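Local coordinates for putative methylthioribose-1-phosphate isomerase (Pyrococcus horikoshii OT3, PDB 6A34) that catalyses the interconversion of 5-methylthioribose 1-phosphate and 5-methylthioribulose 1-phosphate, a step of the methionine salvage pathway, at the interface of chains A and B. Coordinates in Å, arbitrary orientation; residue numbers count along the deposited sequence, not the author numbering. Chains: chain A/B, Putative methylthioribose-1-phosphate isomerase.

Both contacts belong to one two-fold symmetric interface between identical chains, with centres about 27 Å apart. They share no residue. Contact 1 is covalent: the short strands 306-307 and 310-311, with the loop between them, meet their own copies through disulfides. Contact 2 is packing and hydrogen bonding, built on helices 230-235 and 261-270 of one chain against helix 261-270 and strand 323-326 of the other. Contact 1 joins each cysteine to its own copy, while contact 2 recurs with the chains exchanged. Their centres lie about 24 and 23 Å from A:Asp247, the predicted proton donor, so both probably serve assembly rather than chemistry.

Contact 1: the interface of chains A and B. Residues chain A 307, 309-310, 312; chain B 307-310.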
ATOM      1  N   CYS A 307       0.508   9.322   6.888  1.00 40.00           N
ATOM      2  CA  CYS A 307      -0.568   8.431   6.597  1.00 41.48           C
ATOM      3  C   CYS A 307      -1.764   8.885   7.435  1.00 46.14           C
ATOM      4  O   CYS A 307      -1.739   8.739   8.659  1.00 46.48           O
ATOM      5  CB  CYS A 307      -0.157   7.018   6.975  1.00 44.26           C
ATOM      6  SG  CYS A 307      -1.211   5.755   6.223  1.00 43.04           S
ATOM      7  N   GLY A 309      -3.327  11.690   9.485  1.00 45.72           N
ATOM      8  CA  GLY A 309      -2.640  12.664  10.340  1.00 42.84           C
ATOM      9  C   GLY A 309      -1.297  12.194  10.886  1.00 47.70           C
ATOM     10  O   GLY A 309      -0.515  13.014  11.373  1.00 57.86           O
ATOM     11  N   CYS A 310      -1.008  10.888  10.852  1.00 43.64           N
ATOM     12  CA  CYS A 310       0.114  10.360  11.609  1.00 43.98           C
ATOM     13  C   CYS A 310       1.379  10.389  10.740  1.00 47.05           C
ATOM     14  O   CYS A 310       1.337  10.038   9.572  1.00 41.59           O
ATOM     15  CB  CYS A 310      -0.151   8.935  12.097  1.00 46.19           C
ATOM     16  SG  CYS A 310      -1.404   8.739  13.406  1.00 43.65           S
ATOM     17  N   ILE A 312       4.668   8.522   9.991  1.00 40.81           N
ATOM     18  CA  ILE A 312       4.935   7.088  10.156  1.00 38.48           C
ATOM     19  C   ILE A 312       6.321   6.703   9.617  1.00 38.53           C
ATOM     20  O   ILE A 312       6.655   5.508   9.524  1.00 48.16           O
ATOM     21  CB  ILE A 312       3.800   6.240   9.531  1.00 40.76           C
ATOM     22  CG1 ILE A 312       3.417   6.660   8.106  1.00 44.09           C
ATOM     23  CG2 ILE A 312       2.564   6.251  10.436  1.00 44.62           C
ATOM     24  CD1 ILE A 312       4.419   6.296   7.004  1.00 45.16           C
TER
ATOM     25  N   CYS B 307      -3.944   3.827  10.452  1.00 36.09           N
ATOM     26  CA  CYS B 307      -2.628   3.976   9.954  1.00 38.13           C
ATOM     27  C   CYS B 307      -1.790   4.686  11.009  1.00 35.29           C
ATOM     28  O   CYS B 307      -2.080   5.826  11.327  1.00 38.01           O
ATOM     29  CB  CYS B 307      -2.631   4.767   8.653  1.00 40.94           C
ATOM     30  SG  CYS B 307      -1.210   4.265   7.664  1.00 50.72           S
ATOM     31  N   GLY B 308      -0.855   3.955  11.622  1.00 31.86           N
ATOM     32  CA  GLY B 308      -0.124   4.466  12.773  1.00 38.12           C
ATOM     33  C   GLY B 308      -1.022   4.889  13.939  1.00 40.03           C
ATOM     34  O   GLY B 308      -0.562   5.640  14.813  1.00 42.15           O
ATOM     35  N   GLY B 309      -2.276   4.395  13.968  1.00 38.34           N
ATOM     36  CA  GLY B 309      -3.272   4.761  14.960  1.00 40.88           C
ATOM     37  C   GLY B 309      -4.286   5.774  14.452  1.00 41.23           C
ATOM     38  O   GLY B 309      -5.382   5.875  14.989  1.00 43.32           O
ATOM     39  N   CYS B 310      -3.929   6.551  13.433  1.00 42.24           N
ATOM     40  CA  CYS B 310      -4.865   7.510  12.875  1.00 44.11           C
ATOM     41  C   CYS B 310      -5.963   6.739  12.131  1.00 42.25           C
ATOM     42  O   CYS B 310      -5.666   5.841  11.373  1.00 47.00           O
ATOM     43  CB  CYS B 310      -4.151   8.483  11.947  1.00 43.41           C
ATOM     44  SG  CYS B 310      -3.099   9.680  12.821  1.00 46.40           S
TER
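A:Cys310 SG is bonded to B:Cys310 SG at 2.0 Å, a disulfide between chains, and a second one joins A:Cys307 SG to B:Cys307 SG at 2.1 Å. The cysteines are the two ends of a CxxC motif, Cys-Gly-Gly-Cys, yet neither motif closes on itself: like pairs with like across the molecular two-fold. Two covalent ties at separate points would resist both separation and swivelling of the subunits, plausibly an aid to stability in a hyperthermophile; the structure alone does not show whether they form in the cell. Within chain A, the sulfurs A:Cys307 SG and A:Cys310 SG stand 7.8 Å apart, pointing to separate bridges. In both bridges the two CB-S arms are turned nearly perpendicular about the S-S bond, with a right-handed twist, as expected of a relaxed disulfide. The cysteines reach across differently. At A:Cys307 the sulfur is anti to the backbone N (chi1 -163°), whereas at A:Cys310 it swings beside the backbone N (chi1 -70°).

Main chain packs closely around the Cys310 bridge. B:Cys310 SG rests against the backbone of A:Gly309, 3.6 Å from its carbonyl carbon C. On the other side, A:Cys310 SG comes within 3.5 Å of the carbonyl oxygen O of B:Gly308. Farther out, the CG2 branch of A:Ile312 touches B:Gly308 CA at 4.0 Å.

Contact 2: the interface of chains A and B. Residues chain A 231-232, 235, 267, 270-271; chain B 262-263, 266, 325.
This is a helix-against-helix packing interface between identical subunits, and it helps hold together a dimer that is probably the biological one. B:Tyr262 dominates it: its ring lies between the amide of A:Gln235 and, on the opposite face, B:Val266 CG2 of its own helix. Its phenol OH meets A:His271 NE2 at 2.7 Å in a hydrogen bond whose direction is not settled; the imidazole nitrogen comes in at the ring's edge, in plane. A second-shell bond helps fix the turn of that imidazole: A:His271 ND1 donates to the backbone O of A:Leu267 at 2.9 Å.

The amide of A:Gln235 lies over its face of the tyrosine, the planes only 26° apart, with NE2 3.4 Å above the ring near its centre. From there NE2 reaches B:Val325 O at 3.1 Å, an almost straight bond (166° at the hydrogen) with the acceptor in the amide plane. With CG anti to the backbone N (chi1 -172°) and the chain extended beyond it, the glutamine reaches across the ring at a slant, its amide stacked on the face. Replacing B:Tyr262 with an alanine would probably leave A:His271 NE2 without its phenol partner and the amide of A:Gln235 without the ring beneath it.

Alongside, A:Ala231 CB touches B:Met263 CB at 3.9 Å, and A:Leu267 CD2 packs on B:Val266 CB at 3.8 Å. In the fold, helix 261-270 connects strands 255-258 and 275-278, and its copies from the two chains face each other here, flanked by helix 230-235 of chain A and strand 323-326 of chain B.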
ATOM      1  N   ALA A 231      -2.759  -8.813  -5.006  1.00 27.12           N
ATOM      2  CA  ALA A 231      -2.190  -9.951  -5.724  1.00 25.91           C
ATOM      3  C   ALA A 231      -2.627 -11.234  -5.037  1.00 27.93           C
ATOM      4  O   ALA A 231      -2.891 -12.205  -5.659  1.00 27.48           O
ATOM      5  CB  ALA A 231      -0.702  -9.849  -5.722  1.00 26.84           C
ATOM      6  N   PHE A 232      -2.712 -11.174  -3.707  1.00 33.66           N
ATOM      7  CA  PHE A 232      -3.082 -12.305  -2.902  1.00 33.94           C
ATOM      8  C   PHE A 232      -4.538 -12.690  -3.182  1.00 27.43           C
ATOM      9  O   PHE A 232      -4.867 -13.844  -3.465  1.00 27.04           O
ATOM     10  CB  PHE A 232      -2.875 -11.997  -1.418  1.00 39.52           C
ATOM     11  CG  PHE A 232      -3.247 -13.165  -0.540  1.00 43.65           C
ATOM     12  CD1 PHE A 232      -2.360 -14.214  -0.355  1.00 40.76           C
ATOM     13  CD2 PHE A 232      -4.510 -13.244   0.036  1.00 46.07           C
ATOM     14  CE1 PHE A 232      -2.697 -15.289   0.451  1.00 44.47           C
ATOM     15  CE2 PHE A 232      -4.866 -14.341   0.810  1.00 48.91           C
ATOM     16  CZ  PHE A 232      -3.946 -15.349   1.033  1.00 50.02           C
ATOM     17  N   GLN A 235      -4.641 -14.273  -6.524  1.00 27.15           N
ATOM     18  CA  GLN A 235      -4.016 -15.586  -6.444  1.00 32.28           C
ATOM     19  C   GLN A 235      -4.961 -16.610  -5.812  1.00 30.76           C
ATOM     20  O   GLN A 235      -4.968 -17.732  -6.207  1.00 29.01           O
ATOM     21  CB  GLN A 235      -2.751 -15.523  -5.580  1.00 34.49           C
ATOM     22  CG  GLN A 235      -1.900 -16.795  -5.573  1.00 36.01           C
ATOM     23  CD  GLN A 235      -0.976 -16.786  -4.370  1.00 39.86           C
ATOM     24  OE1 GLN A 235      -1.378 -16.437  -3.262  1.00 46.81           O
ATOM     25  NE2 GLN A 235       0.294 -17.087  -4.578  1.00 32.77           N
ATOM     26  N   LEU A 267      -0.678  -7.977 -12.427  1.00 25.57           N
ATOM     27  CA  LEU A 267      -1.236  -9.141 -11.677  1.00 26.27           C
ATOM     28  C   LEU A 267      -2.483  -9.724 -12.311  1.00 24.13           C
ATOM     29  O   LEU A 267      -2.633 -10.948 -12.294  1.00 26.97           O
ATOM     30  CB  LEU A 267      -1.512  -8.746 -10.246  1.00 30.38           C
ATOM     31  CG  LEU A 267      -0.250  -8.406  -9.470  1.00 32.48           C
ATOM     32  CD1 LEU A 267      -0.678  -7.490  -8.338  1.00 37.17           C
ATOM     33  CD2 LEU A 267       0.407  -9.677  -8.971  1.00 35.66           C
ATOM     34  N   GLU A 270      -1.328 -12.090 -15.033  1.00 27.18           N
ATOM     35  CA  GLU A 270      -0.778 -13.320 -14.478  1.00 30.22           C
ATOM     36  C   GLU A 270      -1.890 -14.333 -14.116  1.00 32.40           C
ATOM     37  O   GLU A 270      -1.687 -15.579 -14.209  1.00 26.32           O
ATOM     38  CB  GLU A 270       0.066 -12.989 -13.247  1.00 33.41           C
ATOM     39  CG  GLU A 270       0.649 -14.202 -12.548  1.00 35.81           C
ATOM     40  CD  GLU A 270       1.529 -15.037 -13.456  1.00 47.51           C
ATOM     41  OE1 GLU A 270       2.443 -14.449 -14.108  1.00 50.52           O
ATOM     42  OE2 GLU A 270       1.276 -16.260 -13.528  1.00 54.14           O
ATOM     43  N   HIS A 271      -3.055 -13.838 -13.666  1.00 29.75           N
ATOM     44  CA  HIS A 271      -4.130 -14.724 -13.234  1.00 30.44           C
ATOM     45  C   HIS A 271      -5.226 -14.891 -14.311  1.00 32.68           C
ATOM     46  O   HIS A 271      -6.269 -15.483 -14.024  1.00 29.43           O
ATOM     47  CB  HIS A 271      -4.684 -14.191 -11.909  1.00 29.04           C
ATOM     48  CG  HIS A 271      -3.668 -14.248 -10.823  1.00 32.05           C
ATOM     49  ND1 HIS A 271      -2.947 -13.124 -10.411  1.00 28.47           N
ATOM     50  CD2 HIS A 271      -3.198 -15.303 -10.125  1.00 29.34           C
ATOM     51  CE1 HIS A 271      -2.085 -13.494  -9.490  1.00 31.81           C
ATOM     52  NE2 HIS A 271      -2.217 -14.823  -9.299  1.00 34.33           N
TER
ATOM     53  N   TYR B 262       4.528 -11.643  -2.741  1.00 27.78           N
ATOM     54  CA  TYR B 262       4.079 -12.296  -3.949  1.00 28.65           C
ATOM     55  C   TYR B 262       3.845 -11.281  -5.087  1.00 27.39           C
ATOM     56  O   TYR B 262       4.137 -11.535  -6.244  1.00 26.70           O
ATOM     57  CB  TYR B 262       2.818 -13.108  -3.641  1.00 27.82           C
ATOM     58  CG  TYR B 262       2.125 -13.655  -4.859  1.00 27.04           C
ATOM     59  CD1 TYR B 262       2.751 -14.578  -5.679  1.00 30.98           C
ATOM     60  CD2 TYR B 262       0.858 -13.236  -5.219  1.00 28.01           C
ATOM     61  CE1 TYR B 262       2.140 -15.094  -6.815  1.00 28.55           C
ATOM     62  CE2 TYR B 262       0.230 -13.740  -6.346  1.00 30.66           C
ATOM     63  CZ  TYR B 262       0.866 -14.684  -7.142  1.00 30.70           C
ATOM     64  OH  TYR B 262       0.263 -15.170  -8.274  1.00 30.62           O
ATOM     65  N   MET B 263       3.247 -10.139  -4.760  1.00 29.39           N
ATOM     66  CA  MET B 263       3.134  -9.032  -5.699  1.00 30.98           C
ATOM     67  C   MET B 263       4.516  -8.678  -6.280  1.00 29.34           C
ATOM     68  O   MET B 263       4.684  -8.546  -7.505  1.00 28.17           O
ATOM     69  CB  MET B 263       2.509  -7.804  -5.042  1.00 31.81           C
ATOM     70  CG  MET B 263       2.328  -6.650  -6.004  1.00 34.46           C
ATOM     71  SD  MET B 263       3.625  -5.444  -5.765  1.00 45.04           S
ATOM     72  CE  MET B 263       3.017  -4.693  -4.261  1.00 33.65           C
ATOM     73  N   VAL B 266       5.834 -11.404  -8.760  1.00 30.73           N
ATOM     74  CA  VAL B 266       5.193 -11.375 -10.059  1.00 32.38           C
ATOM     75  C   VAL B 266       5.736 -10.195 -10.863  1.00 27.62           C
ATOM     76  O   VAL B 266       6.100 -10.368 -11.983  1.00 25.54           O
ATOM     77  CB  VAL B 266       3.652 -11.360  -9.969  1.00 33.49           C
ATOM     78  CG1 VAL B 266       3.050 -11.313 -11.379  1.00 29.49           C
ATOM     79  CG2 VAL B 266       3.154 -12.584  -9.201  1.00 32.28           C
ATOM     80  N   VAL B 325       2.158 -16.386   0.054  1.00 30.45           N
ATOM     81  CA  VAL B 325       3.021 -17.498  -0.253  1.00 34.54           C
ATOM     82  C   VAL B 325       3.452 -17.328  -1.702  1.00 31.91           C
ATOM     83  O   VAL B 325       2.597 -17.208  -2.573  1.00 31.85           O
ATOM     84  CB  VAL B 325       2.294 -18.835  -0.007  1.00 38.07           C
ATOM     85  CG1 VAL B 325       3.143 -20.019  -0.418  1.00 39.58           C
ATOM     86  CG2 VAL B 325       1.881 -18.971   1.449  1.00 41.38           C
TER